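Local coordinates for conserved hypothetical protein (Staphylococcus aureus subsp. aureus, PDB 2AP3) that is of unknown function but belongs to a family of putative cell-wall binding lipoproteins and folds as an elongated bundle of helices, at residues K16-K19 and A20-Q24. Sequence-based numbering, arbitrary orientation.
Sequences KEIK and AYLKQ
I18 and L22, one helical turn apart on helix 10-30, meet twice: through the backbone and through their side chains. L22 N donates to I18 O at 2.8 Å, the straightest of four successive i to i+4 bonds (N-H...O 170°), and the methyls I18 CG2 and L22 CD1 lie side by side at 3.7 Å. With chi1 at -68°, CG1 lies beside the backbone N of I18 and CG2 is anti to it, which brings CG2 alongside L22 CD1. L22 CG also rests 3.4 Å from I18 O, so the side chain of L22, whose own N-H binds I18 O, packs against that oxygen and probably limits access of water to it. The flanking bonds of the same ladder are A20 N to K16 O (3.1 Å), Y21 N to E17 O (3.0 Å) and K23 N to K19 O (3.0 Å), the last the most bent at 138°. Q24 N continues the ladder to A20 O.

Between sequence neighbours, E17 OE1 forms a salt bridge with K16 NZ at 3.4 Å. Two polar side chains also have partners beyond this turn: E17 OE2 accepts from N105 ND2, and Y21 OH is hydrogen-bonded to D119. With the peptide N-H groups of 20-24 paired within the helix, the largely apolar side chains of I18, Y21 and L22 pack against helix 109-150, where the hydroxyl of the buried Y21 adds a polar link.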
loop_
_atom_site.group_PDB
_atom_site.type_symbol
_atom_site.label_atom_id
_atom_site.label_comp_id
_atom_site.label_asym_id
_atom_site.label_seq_id
_atom_site.Cartn_x
_atom_site.Cartn_y
_atom_site.Cartn_z
ATOM N N LYS A 16 -27.318 -5.090 15.792
ATOM C CA LYS A 16 -26.489 -4.399 16.784
ATOM C C LYS A 16 -25.042 -4.871 16.707
ATOM O O LYS A 16 -24.103 -4.067 16.745
ATOM C CB LYS A 16 -27.049 -4.641 18.192
ATOM C CG LYS A 16 -26.325 -3.909 19.316
ATOM C CD LYS A 16 -26.922 -4.225 20.697
ATOM C CE LYS A 16 -26.756 -5.701 21.097
ATOM N NZ LYS A 16 -25.353 -6.201 20.946
ATOM N N GLU A 17 -24.874 -6.181 16.568
ATOM C CA GLU A 17 -23.565 -6.808 16.564
ATOM C C GLU A 17 -22.810 -6.495 15.279
ATOM O O GLU A 17 -21.595 -6.248 15.307
ATOM C CB GLU A 17 -23.746 -8.318 16.718
ATOM C CG GLU A 17 -22.530 -9.049 17.243
ATOM C CD GLU A 17 -22.158 -8.654 18.664
ATOM O OE1 GLU A 17 -23.051 -8.247 19.451
ATOM O OE2 GLU A 17 -20.962 -8.760 18.997
ATOM N N ILE A 18 -23.540 -6.494 14.167
ATOM C CA ILE A 18 -22.946 -6.194 12.850
ATOM C C ILE A 18 -22.524 -4.724 12.812
ATOM O O ILE A 18 -21.466 -4.381 12.255
ATOM C CB ILE A 18 -23.917 -6.547 11.693
ATOM C CG1 ILE A 18 -24.120 -8.057 11.603
ATOM C CG2 ILE A 18 -23.395 -6.035 10.340
ATOM C CD1 ILE A 18 -25.425 -8.493 10.950
ATOM N N LYS A 19 -23.339 -3.860 13.422
ATOM C CA LYS A 19 -23.000 -2.432 13.566
ATOM C C LYS A 19 -21.684 -2.204 14.301
ATOM O O LYS A 19 -20.861 -1.391 13.864
ATOM C CB LYS A 19 -24.114 -1.667 14.291
ATOM C CG LYS A 19 -25.386 -1.434 13.486
ATOM C CD LYS A 19 -26.308 -0.402 14.168
ATOM C CE LYS A 19 -27.021 -0.938 15.412
ATOM N NZ LYS A 19 -28.183 -1.831 15.097
ATOM N N ALA A 20 -21.495 -2.912 15.414
ATOM C CA ALA A 20 -20.279 -2.833 16.226
ATOM C C ALA A 20 -19.059 -3.373 15.484
ATOM O O ALA A 20 -17.946 -2.844 15.635
ATOM C CB ALA A 20 -20.470 -3.585 17.529
ATOM N N TYR A 21 -19.274 -4.432 14.703
ATOM C CA TYR A 21 -18.228 -5.013 13.862
ATOM C C TYR A 21 -17.795 -4.032 12.782
ATOM O O TYR A 21 -16.604 -3.738 12.652
ATOM C CB TYR A 21 -18.675 -6.331 13.205
ATOM C CG TYR A 21 -17.692 -6.829 12.143
ATOM C CD1 TYR A 21 -16.565 -7.564 12.499
ATOM C CD2 TYR A 21 -17.887 -6.541 10.791
ATOM C CE1 TYR A 21 -15.657 -8.009 11.538
ATOM C CE2 TYR A 21 -16.988 -6.978 9.821
ATOM C CZ TYR A 21 -15.876 -7.714 10.201
ATOM O OH TYR A 21 -14.981 -8.145 9.235
ATOM N N LEU A 22 -18.766 -3.533 12.016
ATOM C CA LEU A 22 -18.469 -2.624 10.914
ATOM C C LEU A 22 -17.823 -1.329 11.417
ATOM O O LEU A 22 -17.051 -0.702 10.686
ATOM C CB LEU A 22 -19.705 -2.368 10.043
ATOM C CG LEU A 22 -20.192 -3.563 9.202
ATOM C CD1 LEU A 22 -21.562 -3.291 8.581
ATOM C CD2 LEU A 22 -19.193 -3.921 8.113
ATOM N N LYS A 23 -18.099 -0.976 12.680
ATOM C CA LYS A 23 -17.487 0.186 13.347
ATOM C C LYS A 23 -16.012 -0.019 13.701
ATOM O O LYS A 23 -15.208 0.919 13.607
ATOM C CB LYS A 23 -18.258 0.528 14.628
ATOM C CG LYS A 23 -18.035 1.952 15.156
ATOM C CD LYS A 23 -19.301 2.789 15.015
ATOM C CE LYS A 23 -19.070 4.241 15.444
ATOM N NZ LYS A 23 -20.290 4.845 16.069
ATOM N N GLN A 24 -15.672 -1.216 14.170
ATOM C CA GLN A 24 -14.283 -1.552 14.465
ATOM C C GLN A 24 -13.478 -1.550 13.167
ATOM O O GLN A 24 -12.353 -1.043 13.132
ATOM C CB GLN A 24 -14.184 -2.888 15.197
ATOM C CG GLN A 24 -14.660 -2.803 16.648
ATOM C CD GLN A 24 -15.132 -4.137 17.223
ATOM O OE1 GLN A 24 -14.960 -5.197 16.615
ATOM N NE2 GLN A 24 -15.726 -4.083 18.417
#